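Local coordinates for hypothetical membrane protein (Corynebacterium glutamicum, PDB 6JS9) that binds heme through its N-terminal HtaA domain and probably takes part in heme uptake and heme transfer in corynebacteria, at residues T50-G55 / E67-V72; T87-I92 / L103-V108; T59-G64 / A139-Q144; R6-G11 / N54-T59; D133-S138 / S150-L155. All coordinates share one frame; numbering follows the deposited sequence.

How the interactions relate
Interaction 4 comes first along the chain. It brings the N-terminal strand 7-9 to strand 48-58 and closes a loop that contains helix 19-26. Interaction 1 begins where interaction 4 ends, shares Asn54 and Gly55 with it, and closes the hairpin of strands 48-58 and 63-79. Interaction 3 opens within that hairpin, so the two cross. It then reaches forward to the loop after strand 129-136. Interaction 2, the hairpin of strands 82-97 and 100-110, lies wholly within this span. Interaction 5 pairs strands 129-136 and 146-155 and crosses interaction 3, whose second segment sits in its connection. Four join strands of one antiparallel sheet; interaction 3 fastens a loop to it.

Interaction 1 (T50-G55 / E67-V72); sequences TPRTNG and EFNGSV
The tight part of this contact is backbone. Pro51 and Phe68 form an antiparallel non-hydrogen-bonded pair with CA atoms 4.3 Å apart, and their side chains diverge. Hydrogen bonds lie on both sides of the pair. Asn69 N gives to Thr50 O at 2.7 Å, nearly along the C=O axis. Arg52 N gives to Glu67 O at 2.8 Å and is almost straight (173°). A type II turn from Arg52 to Gly55 then swings the chain back, so that Glu67 N reaches Gly55 O at 2.8 Å. Glu67 therefore bonds through both its N and its O.

The looser part is made of polar side chains. The Arg52 chain bends at chi3 (-103°) and runs slantwise across Asn69 and Glu67. Arg52 NE gives to Asn69 OD1 at 3.1 Å. OD1 lies in the guanidinium plane, but NE stands above the plane of the Asn69 amide. Phe68 O covers one face of the guanidinium without a well-angled bond. Arg52 NH1 and Glu67 OE1 form only a long salt bridge of 3.9 Å, with the two planes 77° apart. Asn69 ND2 makes a weak bond to Thr50 OG1 at 3.5 Å.

The contact belongs to the hairpin of strands 48-58 and 63-79. Pro51 and Phe68 both rest on Leu180 of strand 177-183, and Phe68 also packs on Phe49. Strand 82-97 lies along the other edge of 67-72, where the backbone of Phe68 hydrogen-bonds to that of Ile92, and that of Val72 to Met89.

Interaction 2 (T87-I92 / L103-V108); sequences TTMSDI and LVVDLV
Thr87 opens the contact with CG2 against Leu107 CD2. Its side chain lies about 5 Å from the bound heme, so this end of the hairpin approaches the heme pocket. Thr88 forms an antiparallel hydrogen-bonded pair with Val108. Thr88 N gives to Val108 O at 2.8 Å, and Val108 N gives back to Thr88 O at 2.9 Å.

Met89 turns to the face shared with Leu107. Its chain is extended at chi1 (175°) and chi2, then bends at chi3. Met89 CG touches Val105 CG1 at 3.7 Å where the two side chains cross, while Met89 CB lies beside Leu107 CD2. Ser90 pairs with Asp106 through two more backbone bonds, the shorter from Asp106 N to Ser90 O at 2.7 Å. Ser90 OG adds a weak bond to Asp91 OD2.

Asp91 has a left-handed backbone, and the strand direction breaks there. Asp91 OD2 comes within 2.9 Å of Asp106 OD2, with the carboxylate planes 61° apart. Asp127 brings a third acid near. Such crowding would be expected to raise the pKa of at least one of them. A water gives to Asp91 O at 2.6 Å and to Asp106 OD1 at 3.0 Å. Asp106 OD1 also accepts from Asp128 N. Ile92 CG1 closes the row beside Val105 CG1.

This beta hairpin of strands 82-97 and 100-110 has strand 63-79 on its 87-92 side. Strands 123-127 and 129-136 follow beyond 103-108. Met89 also packs on Phe74, Leu131 and Phe163.

Interaction 3 (T59-G64 / A139-Q144); sequences TSDSQG and AADFSQ
Asp141 OD1 is gripped by two bonds from Ser143. Ser143 OG gives to Asp141 OD1 at 2.7 Å, and Ser143 N to Asp141 OD1 at 3.0 Å, both from above the carboxylate plane. Asp141 CG is anti to the backbone N (chi1 -176°), and this turns the carboxylate forward, so that OD1 meets Ser143 N in an Asx turn. Asp61 comes alongside: its CB lies 3.6 Å from Asp141 OD1. The two carboxylates lie abreast, with Asp61 OD2 and Asp141 OD1 4.3 Å apart, which should disfavour a double negative charge slightly.

Two type I turns meet here, Ser60 to Gln63 and Asp141 to Gln144. The first carries a classic beta bulge, in which Thr59 N and Ser60 N both give to Gln63 O. One hydrogen bond joins the turns. Phe142 N gives to Asp61 O at 2.7 Å, nearly straight (172°) and in the carbonyl plane.

Asp61 O also lies at the edge of the Phe142 ring, 3.4 Å from Phe142 CD2. Phe142 CE2 reaches Gly64 CA at 3.8 Å. Gly64 has no side chain, which lets the ring come so close. Phe142 also touches Ile147 of strand 146-155, and its O accepts from Arg6 NH1.

Interaction 4 (R6-G11 / N54-T59); sequences RTASDG and NGTTVT
No aromatic ring takes part in this contact, and no flat side chain lies across it. The Arg6 guanidinium leads away from 54-59, and its NH1 gives to Phe142 O. The flat group that matters is the peptide between Thr7 and Ala8, whose N-H points at Thr56.

Ala8 N gives to Thr56 OG1 at 2.9 Å, with an N-H...O angle of 164°. This is the one hydrogen bond between the two segments. The Thr56 torsion sets it up: OG1 is anti to the carbonyl carbon (chi1 -58°), and the side chain points toward strand 7-9. Thr56 OG1 also touches Ala8 CB at 3.3 Å. The Thr7 and Thr56 side chains meet at a slant, and Thr7 OG1 is 3.5 Å from Thr56 CB. The methyl branch of Thr56 takes the other direction, with CG2 3.8 Å from Arg6 O. Val58 CG2 meets Arg6 O at 4.0 Å.

Strand 7-9 is paired in the sheet with strand 177-183, through Thr7 with Ser183 and Ser9 with Thr181. Strand 48-58 bonds through its backbone to strand 63-79, Gly55 with Glu67 and Thr57 with Thr65. Ala8 and Thr56 both pack on Val66.

Here a side-chain hydroxyl, not a carbonyl, receives the strand N-H. The join therefore rests on one directional bond, the Thr7-Thr56 side-chain contact and a few methyl contacts, without a backbone ladder between the segments.

Interaction 5 (D133-S138 / S150-L155); sequences DVSLNS and SGTTDL
Backbone hydrogen bonds carry most of this contact. Asp133 and Asp154 exchange a pair, each 2.8 Å from N to O. Ser135 N gives to Thr152 O at 2.7 Å, nearly along the C=O axis. The return bond, Thr152 N to Ser135 O, comes from above the carbonyl plane. Just past the last bridge, Asn137 N gives to Ser150 O at 2.8 Å and is almost straight (177°).

These bonds build the antiparallel hairpin of strands 129-136 and 146-155. Asp133, Asp154, Ser135 and Thr152 share one face, and Val134 and Thr153 turn to the other. Gly151 has no side chain, and this lets its CA come within 4.1 Å of Leu136 CA.

Side-chain contacts are fewer. Val134 CG1, anti to the backbone N, rests 3.5 Å from Thr152 O. Asn137 folds its amide over Ser150, with ND2 3.2 Å from Ser150 CB. Ser150 OG is held by Asp148.

Water joins at the loop end: one molecule gives to Ser150 O at 2.7 Å and accepts from Ser138 N.

On the buried face, Thr153 OG1 bonds to Asp174 O, and Val134 packs on Leu103 of strand 100-110.

Interaction 1 (T50-G55 / E67-V72)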
# COMPACT_ATOMS: atom_id res chain seq x y z
N THR A 50 10.32 0.32 5.17
CA THR A 50 11.58 -0.42 5.19
C THR A 50 11.32 -1.93 5.22
O THR A 50 10.32 -2.38 5.78
CB THR A 50 12.40 -0.02 6.41
OG1 THR A 50 11.69 -0.39 7.60
CG2 THR A 50 12.66 1.47 6.41
N PRO A 51 12.22 -2.74 4.63
CA PRO A 51 12.03 -4.20 4.67
C PRO A 51 12.18 -4.74 6.08
O PRO A 51 13.05 -4.33 6.85
CB PRO A 51 13.15 -4.73 3.76
CG PRO A 51 13.80 -3.53 3.14
CD PRO A 51 13.48 -2.35 3.99
N ARG A 52 11.33 -5.71 6.43
CA ARG A 52 11.35 -6.29 7.76
C ARG A 52 12.43 -7.36 7.89
O ARG A 52 12.59 -8.20 7.00
CB ARG A 52 9.98 -6.89 8.08
CG ARG A 52 9.54 -6.73 9.50
CD ARG A 52 8.16 -7.31 9.68
NE ARG A 52 7.13 -6.29 9.75
CZ ARG A 52 5.84 -6.55 9.56
NH1 ARG A 52 5.46 -7.78 9.26
NH2 ARG A 52 4.93 -5.58 9.65
N THR A 53 13.17 -7.34 9.00
CA THR A 53 14.11 -8.42 9.27
C THR A 53 13.36 -9.75 9.24
O THR A 53 12.21 -9.83 9.70
CB THR A 53 14.78 -8.25 10.63
OG1 THR A 53 15.45 -6.99 10.68
CG2 THR A 53 15.80 -9.38 10.86
N ASN A 54 14.01 -10.77 8.68
CA ASN A 54 13.43 -12.06 8.31
C ASN A 54 12.25 -11.92 7.36
O ASN A 54 11.52 -12.90 7.16
CB ASN A 54 12.98 -12.88 9.52
CG ASN A 54 14.13 -13.39 10.34
OD1 ASN A 54 15.27 -13.47 9.86
ND2 ASN A 54 13.84 -13.77 11.58
N GLY A 55 12.01 -10.75 6.79
CA GLY A 55 10.81 -10.56 6.00
C GLY A 55 10.92 -10.99 4.55
O GLY A 55 9.99 -10.73 3.78
N GLU A 67 8.34 -8.53 3.04
CA GLU A 67 7.45 -7.90 4.00
C GLU A 67 8.11 -6.62 4.51
O GLU A 67 9.32 -6.57 4.70
CB GLU A 67 7.16 -8.84 5.17
CG GLU A 67 6.42 -10.10 4.76
CD GLU A 67 6.15 -11.00 5.95
OE1 GLU A 67 6.72 -10.75 7.04
OE2 GLU A 67 5.36 -11.96 5.79
N PHE A 68 7.29 -5.59 4.73
CA PHE A 68 7.76 -4.26 5.09
C PHE A 68 7.23 -3.83 6.45
O PHE A 68 6.17 -4.28 6.89
CB PHE A 68 7.33 -3.22 4.04
CG PHE A 68 8.03 -3.37 2.72
CD1 PHE A 68 7.53 -4.24 1.76
CD2 PHE A 68 9.20 -2.68 2.46
CE1 PHE A 68 8.18 -4.41 0.54
CE2 PHE A 68 9.87 -2.84 1.25
CZ PHE A 68 9.35 -3.70 0.29
N ASN A 69 8.00 -2.97 7.13
CA ASN A 69 7.51 -2.27 8.31
C ASN A 69 6.69 -1.07 7.89
O ASN A 69 7.05 -0.35 6.95
CB ASN A 69 8.68 -1.79 9.17
CG ASN A 69 9.39 -2.93 9.84
OD1 ASN A 69 8.76 -3.75 10.52
ND2 ASN A 69 10.70 -3.01 9.64
N GLY A 70 5.60 -0.83 8.60
CA GLY A 70 4.88 0.42 8.49
C GLY A 70 3.38 0.24 8.38
O GLY A 70 2.88 -0.83 8.03
N SER A 71 2.65 1.31 8.69
CA SER A 71 1.20 1.34 8.52
C SER A 71 0.79 2.75 8.12
O SER A 71 1.51 3.72 8.35
CB SER A 71 0.47 0.92 9.80
OG SER A 71 0.74 1.84 10.84
N VAL A 72 -0.39 2.85 7.49
CA VAL A 72 -0.98 4.13 7.10
C VAL A 72 -2.41 4.16 7.60
O VAL A 72 -3.17 3.22 7.33
CB VAL A 72 -0.99 4.34 5.57
CG1 VAL A 72 -1.37 5.77 5.24
CG2 VAL A 72 0.36 3.95 4.96

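Interaction 2 (T87-I92 / L103-V108)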
# COMPACT_ATOMS: atom_id res chain seq x y z
N THR A 87 -9.86 4.05 7.60
CA THR A 87 -9.16 2.95 6.94
C THR A 87 -7.72 2.90 7.41
O THR A 87 -7.00 3.91 7.34
CB THR A 87 -9.17 3.09 5.42
OG1 THR A 87 -10.52 3.09 4.95
CG2 THR A 87 -8.39 1.92 4.77
N THR A 88 -7.30 1.73 7.86
CA THR A 88 -5.93 1.47 8.28
C THR A 88 -5.32 0.39 7.40
O THR A 88 -5.90 -0.70 7.26
CB THR A 88 -5.86 1.05 9.75
OG1 THR A 88 -6.33 2.12 10.58
CG2 THR A 88 -4.42 0.71 10.15
N MET A 89 -4.17 0.70 6.81
CA MET A 89 -3.45 -0.20 5.93
C MET A 89 -2.17 -0.62 6.63
O MET A 89 -1.39 0.24 7.06
CB MET A 89 -3.15 0.52 4.62
CG MET A 89 -2.32 -0.24 3.65
SD MET A 89 -2.09 0.79 2.20
CE MET A 89 -3.80 1.21 1.86
N SER A 90 -1.95 -1.93 6.76
CA SER A 90 -0.76 -2.46 7.43
C SER A 90 -0.32 -3.77 6.77
O SER A 90 -0.94 -4.25 5.82
CB SER A 90 -1.01 -2.69 8.92
OG SER A 90 -1.92 -3.75 9.12
N ASP A 91 0.76 -4.34 7.31
CA ASP A 91 1.34 -5.60 6.82
C ASP A 91 1.53 -5.55 5.30
O ASP A 91 1.06 -6.40 4.55
CB ASP A 91 0.50 -6.80 7.24
CG ASP A 91 0.47 -6.98 8.75
OD1 ASP A 91 1.53 -7.28 9.35
OD2 ASP A 91 -0.63 -6.80 9.33
N ILE A 92 2.20 -4.49 4.86
CA ILE A 92 2.46 -4.29 3.44
C ILE A 92 3.51 -5.30 2.98
O ILE A 92 4.54 -5.50 3.64
CB ILE A 92 2.92 -2.84 3.21
CG1 ILE A 92 1.75 -1.88 3.51
CG2 ILE A 92 3.47 -2.63 1.80
CD1 ILE A 92 2.09 -0.77 4.47
N LEU A 103 1.16 -5.65 -4.78
CA LEU A 103 1.22 -4.98 -3.49
C LEU A 103 0.10 -5.53 -2.63
O LEU A 103 -1.08 -5.36 -2.97
CB LEU A 103 1.10 -3.46 -3.64
CG LEU A 103 2.30 -2.70 -4.18
CD1 LEU A 103 1.96 -1.23 -4.46
CD2 LEU A 103 3.47 -2.79 -3.21
N VAL A 104 0.45 -6.20 -1.53
CA VAL A 104 -0.51 -6.88 -0.66
C VAL A 104 -0.54 -6.17 0.68
O VAL A 104 0.51 -5.79 1.21
CB VAL A 104 -0.14 -8.36 -0.51
CG1 VAL A 104 -1.15 -9.09 0.36
CG2 VAL A 104 -0.04 -8.99 -1.88
N VAL A 105 -1.74 -5.97 1.23
CA VAL A 105 -1.92 -5.26 2.49
C VAL A 105 -2.97 -5.97 3.33
O VAL A 105 -3.79 -6.75 2.83
CB VAL A 105 -2.34 -3.78 2.30
CG1 VAL A 105 -1.32 -3.01 1.47
CG2 VAL A 105 -3.72 -3.70 1.70
N ASP A 106 -2.92 -5.69 4.63
CA ASP A 106 -4.04 -5.95 5.52
C ASP A 106 -4.79 -4.64 5.69
O ASP A 106 -4.18 -3.58 5.83
CB ASP A 106 -3.57 -6.47 6.88
CG ASP A 106 -3.05 -7.91 6.85
OD1 ASP A 106 -3.08 -8.57 5.78
OD2 ASP A 106 -2.62 -8.40 7.91
N LEU A 107 -6.11 -4.71 5.66
CA LEU A 107 -6.95 -3.53 5.77
C LEU A 107 -7.90 -3.70 6.94
O LEU A 107 -8.48 -4.77 7.14
CB LEU A 107 -7.77 -3.29 4.49
CG LEU A 107 -7.06 -2.65 3.29
CD1 LEU A 107 -8.06 -2.43 2.19
CD2 LEU A 107 -6.41 -1.34 3.68
N VAL A 108 -8.06 -2.63 7.71
CA VAL A 108 -9.13 -2.51 8.69
C VAL A 108 -9.85 -1.21 8.35
O VAL A 108 -9.28 -0.12 8.50
CB VAL A 108 -8.60 -2.49 10.13
CG1 VAL A 108 -9.73 -2.25 11.10
CG2 VAL A 108 -7.86 -3.80 10.43
O HOH W 1 -0.59 -8.38 4.05

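Interaction 3 (T59-G64 / A139-Q144)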
# COMPACT_ATOMS: atom_id res chain seq x y z
N THR A 59 11.70 -17.80 -3.62
CA THR A 59 11.45 -19.11 -4.21
C THR A 59 12.21 -19.34 -5.50
O THR A 59 12.37 -20.49 -5.91
CB THR A 59 9.94 -19.29 -4.48
OG1 THR A 59 9.47 -18.21 -5.29
CG2 THR A 59 9.15 -19.30 -3.17
N SER A 60 12.66 -18.28 -6.15
CA SER A 60 13.38 -18.37 -7.41
C SER A 60 14.03 -17.01 -7.60
O SER A 60 13.66 -16.05 -6.92
CB SER A 60 12.44 -18.72 -8.57
OG SER A 60 13.18 -18.99 -9.75
N ASP A 61 15.02 -16.93 -8.50
CA ASP A 61 15.69 -15.64 -8.72
C ASP A 61 14.67 -14.53 -8.97
O ASP A 61 14.81 -13.42 -8.43
CB ASP A 61 16.66 -15.72 -9.89
CG ASP A 61 17.97 -16.42 -9.54
OD1 ASP A 61 18.31 -16.54 -8.34
OD2 ASP A 61 18.67 -16.83 -10.47
N SER A 62 13.64 -14.81 -9.76
CA SER A 62 12.66 -13.80 -10.16
C SER A 62 11.37 -13.82 -9.35
O SER A 62 10.44 -13.06 -9.68
CB SER A 62 12.32 -13.96 -11.65
OG SER A 62 11.73 -15.22 -11.87
N GLN A 63 11.26 -14.67 -8.33
CA GLN A 63 10.03 -14.69 -7.53
C GLN A 63 10.37 -14.72 -6.06
O GLN A 63 11.30 -15.41 -5.63
CB GLN A 63 9.12 -15.91 -7.88
CG GLN A 63 8.72 -15.95 -9.33
CD GLN A 63 7.74 -17.05 -9.67
OE1 GLN A 63 7.27 -17.79 -8.80
NE2 GLN A 63 7.42 -17.16 -10.95
N GLY A 64 9.61 -13.96 -5.29
CA GLY A 64 9.77 -13.93 -3.85
C GLY A 64 8.86 -12.87 -3.28
O GLY A 64 8.21 -12.11 -4.01
N ALA A 139 13.21 -6.14 -14.36
CA ALA A 139 12.88 -7.43 -13.76
C ALA A 139 13.52 -7.54 -12.39
O ALA A 139 14.70 -7.23 -12.21
CB ALA A 139 13.34 -8.58 -14.65
N ALA A 140 12.75 -8.00 -11.41
CA ALA A 140 13.33 -8.33 -10.11
C ALA A 140 14.21 -9.58 -10.23
O ALA A 140 13.81 -10.58 -10.83
CB ALA A 140 12.23 -8.53 -9.08
N ASP A 141 15.40 -9.52 -9.64
CA ASP A 141 16.34 -10.64 -9.67
C ASP A 141 17.00 -10.72 -8.30
O ASP A 141 17.91 -9.94 -8.00
CB ASP A 141 17.37 -10.44 -10.78
CG ASP A 141 18.33 -11.62 -10.93
OD1 ASP A 141 18.39 -12.52 -10.05
OD2 ASP A 141 19.04 -11.64 -11.96
N PHE A 142 16.53 -11.65 -7.46
CA PHE A 142 17.04 -11.76 -6.10
C PHE A 142 18.47 -12.28 -6.04
O PHE A 142 19.07 -12.25 -4.96
CB PHE A 142 16.13 -12.67 -5.26
CG PHE A 142 14.85 -12.00 -4.82
CD1 PHE A 142 14.83 -11.19 -3.69
CD2 PHE A 142 13.67 -12.18 -5.53
CE1 PHE A 142 13.65 -10.57 -3.28
CE2 PHE A 142 12.49 -11.56 -5.12
CZ PHE A 142 12.49 -10.75 -3.99
N SER A 143 19.03 -12.76 -7.15
CA SER A 143 20.45 -13.10 -7.14
C SER A 143 21.34 -11.88 -7.35
O SER A 143 22.56 -12.01 -7.25
CB SER A 143 20.77 -14.13 -8.21
OG SER A 143 20.88 -13.50 -9.47
N GLN A 144 20.78 -10.72 -7.65
CA GLN A 144 21.60 -9.52 -7.78
C GLN A 144 21.62 -8.76 -6.47
O GLN A 144 20.93 -9.10 -5.50
CB GLN A 144 21.10 -8.64 -8.93
CG GLN A 144 21.15 -9.31 -10.32
CD GLN A 144 22.57 -9.54 -10.84
OE1 GLN A 144 23.41 -10.17 -10.19
NE2 GLN A 144 22.84 -9.05 -12.05

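Interaction 4 (R6-G11 / N54-T59)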
# COMPACT_ATOMS: atom_id res chain seq x y z
N ARG A 6 19.02 -15.45 0.91
CA ARG A 6 19.08 -14.05 0.49
C ARG A 6 17.95 -13.26 1.14
O ARG A 6 16.83 -13.77 1.28
CB ARG A 6 19.01 -13.92 -1.03
CG ARG A 6 20.10 -14.67 -1.78
CD ARG A 6 20.79 -13.76 -2.78
NE ARG A 6 21.93 -13.08 -2.19
CZ ARG A 6 22.47 -11.96 -2.64
NH1 ARG A 6 21.96 -11.35 -3.70
NH2 ARG A 6 23.52 -11.44 -2.02
N THR A 7 18.24 -12.03 1.55
CA THR A 7 17.25 -11.25 2.28
C THR A 7 17.40 -9.77 1.95
O THR A 7 18.51 -9.29 1.67
CB THR A 7 17.36 -11.49 3.80
OG1 THR A 7 16.22 -10.95 4.48
CG2 THR A 7 18.63 -10.87 4.36
N ALA A 8 16.27 -9.05 1.95
CA ALA A 8 16.23 -7.60 1.74
C ALA A 8 16.66 -6.92 3.03
O ALA A 8 15.89 -6.83 3.98
CB ALA A 8 14.83 -7.15 1.33
N SER A 9 17.89 -6.40 3.05
CA SER A 9 18.46 -5.88 4.29
C SER A 9 18.45 -4.35 4.37
O SER A 9 18.83 -3.82 5.42
CB SER A 9 19.89 -6.38 4.45
OG SER A 9 20.68 -5.98 3.35
N ASP A 10 18.05 -3.65 3.32
CA ASP A 10 18.04 -2.19 3.34
C ASP A 10 17.26 -1.66 2.14
O ASP A 10 16.93 -2.41 1.21
CB ASP A 10 19.46 -1.61 3.35
CG ASP A 10 19.60 -0.45 4.30
OD1 ASP A 10 18.57 0.14 4.70
OD2 ASP A 10 20.75 -0.11 4.64
N GLY A 11 17.00 -0.36 2.15
CA GLY A 11 16.23 0.29 1.11
C GLY A 11 14.82 0.56 1.59
O GLY A 11 14.51 0.47 2.78
N ASN A 54 14.01 -10.77 8.68
CA ASN A 54 13.43 -12.06 8.31
C ASN A 54 12.25 -11.92 7.36
O ASN A 54 11.52 -12.90 7.16
CB ASN A 54 12.98 -12.88 9.52
CG ASN A 54 14.13 -13.39 10.34
OD1 ASN A 54 15.27 -13.47 9.86
ND2 ASN A 54 13.84 -13.77 11.58
N GLY A 55 12.01 -10.75 6.79
CA GLY A 55 10.81 -10.56 6.00
C GLY A 55 10.92 -10.99 4.55
O GLY A 55 9.99 -10.73 3.78
N THR A 56 12.01 -11.62 4.13
CA THR A 56 12.21 -11.95 2.72
C THR A 56 12.15 -13.46 2.51
O THR A 56 12.84 -14.22 3.20
CB THR A 56 13.54 -11.39 2.21
OG1 THR A 56 13.56 -9.97 2.39
CG2 THR A 56 13.69 -11.71 0.73
N THR A 57 11.30 -13.88 1.58
CA THR A 57 11.20 -15.28 1.17
C THR A 57 11.46 -15.33 -0.32
O THR A 57 10.79 -14.65 -1.09
CB THR A 57 9.82 -15.87 1.49
OG1 THR A 57 9.60 -15.86 2.90
CG2 THR A 57 9.71 -17.30 0.99
N VAL A 58 12.44 -16.13 -0.73
CA VAL A 58 12.81 -16.22 -2.13
C VAL A 58 12.56 -17.65 -2.61
O VAL A 58 13.14 -18.59 -2.06
CB VAL A 58 14.27 -15.80 -2.35
CG1 VAL A 58 14.66 -15.97 -3.80
CG2 VAL A 58 14.43 -14.34 -1.93
N THR A 59 11.70 -17.80 -3.62
CA THR A 59 11.45 -19.11 -4.21
C THR A 59 12.21 -19.34 -5.50
O THR A 59 12.37 -20.49 -5.91
CB THR A 59 9.94 -19.29 -4.48
OG1 THR A 59 9.47 -18.21 -5.29
CG2 THR A 59 9.15 -19.30 -3.17

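Interaction 5 (D133-S138 / S150-L155)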
# COMPACT_ATOMS: atom_id res chain seq x y z
N ASP A 133 -1.67 -4.24 -8.75
CA ASP A 133 -0.70 -4.90 -9.62
C ASP A 133 0.34 -3.89 -10.06
O ASP A 133 0.01 -2.73 -10.37
CB ASP A 133 -1.39 -5.50 -10.85
CG ASP A 133 -2.20 -6.75 -10.54
OD1 ASP A 133 -1.65 -7.69 -9.93
OD2 ASP A 133 -3.39 -6.80 -10.94
N VAL A 134 1.60 -4.31 -10.09
CA VAL A 134 2.72 -3.42 -10.40
C VAL A 134 3.40 -3.91 -11.67
O VAL A 134 3.69 -5.10 -11.81
CB VAL A 134 3.74 -3.36 -9.25
CG1 VAL A 134 4.76 -2.24 -9.51
CG2 VAL A 134 3.05 -3.19 -7.92
N SER A 135 3.69 -2.98 -12.58
CA SER A 135 4.49 -3.26 -13.76
C SER A 135 5.85 -2.60 -13.52
O SER A 135 5.99 -1.38 -13.64
CB SER A 135 3.81 -2.74 -15.02
OG SER A 135 2.49 -3.25 -15.11
N LEU A 136 6.83 -3.42 -13.17
CA LEU A 136 8.15 -2.92 -12.79
C LEU A 136 8.94 -2.47 -14.01
O LEU A 136 8.88 -3.10 -15.07
CB LEU A 136 8.92 -4.01 -12.04
CG LEU A 136 8.32 -4.41 -10.69
CD1 LEU A 136 8.96 -5.70 -10.21
CD2 LEU A 136 8.53 -3.30 -9.68
N ASN A 137 9.71 -1.39 -13.83
CA ASN A 137 10.61 -0.91 -14.89
C ASN A 137 11.67 -1.95 -15.26
O ASN A 137 12.04 -2.08 -16.43
CB ASN A 137 11.30 0.39 -14.46
CG ASN A 137 10.32 1.54 -14.26
OD1 ASN A 137 9.19 1.52 -14.76
ND2 ASN A 137 10.77 2.58 -13.54
N SER A 138 12.19 -2.68 -14.27
CA SER A 138 13.18 -3.73 -14.50
C SER A 138 12.74 -5.02 -13.83
O SER A 138 11.99 -5.01 -12.85
CB SER A 138 14.58 -3.34 -13.96
OG SER A 138 15.04 -2.13 -14.54
N SER A 150 10.82 0.63 -8.87
CA SER A 150 10.13 1.62 -9.70
C SER A 150 9.23 0.94 -10.74
O SER A 150 9.67 0.04 -11.46
CB SER A 150 11.14 2.52 -10.39
OG SER A 150 11.96 3.17 -9.43
N GLY A 151 7.98 1.40 -10.82
CA GLY A 151 7.04 0.88 -11.79
C GLY A 151 5.69 1.56 -11.65
O GLY A 151 5.48 2.42 -10.79
N THR A 152 4.77 1.18 -12.54
CA THR A 152 3.41 1.70 -12.55
C THR A 152 2.47 0.69 -11.91
O THR A 152 2.75 -0.51 -11.86
CB THR A 152 2.96 2.01 -13.98
OG1 THR A 152 3.08 0.83 -14.78
CG2 THR A 152 3.80 3.12 -14.58
N THR A 153 1.33 1.20 -11.40
CA THR A 153 0.43 0.41 -10.57
C THR A 153 -1.01 0.55 -11.04
O THR A 153 -1.44 1.64 -11.42
CB THR A 153 0.49 0.84 -9.11
OG1 THR A 153 -0.06 2.16 -8.99
CG2 THR A 153 1.92 0.84 -8.60
N ASP A 154 -1.74 -0.57 -10.98
CA ASP A 154 -3.16 -0.67 -11.29
C ASP A 154 -3.91 -1.19 -10.07
O ASP A 154 -3.50 -2.20 -9.47
CB ASP A 154 -3.43 -1.63 -12.45
CG ASP A 154 -2.98 -1.07 -13.78
OD1 ASP A 154 -2.72 0.15 -13.86
OD2 ASP A 154 -2.89 -1.87 -14.75
N LEU A 155 -5.02 -0.54 -9.74
CA LEU A 155 -5.88 -0.97 -8.65
C LEU A 155 -6.68 -2.22 -9.02
O LEU A 155 -7.19 -2.34 -10.14
CB LEU A 155 -6.84 0.17 -8.28
CG LEU A 155 -7.88 -0.06 -7.18
CD1 LEU A 155 -7.18 -0.16 -5.84
CD2 LEU A 155 -8.89 1.05 -7.19
O HOH W 2 11.83 -1.63 -11.51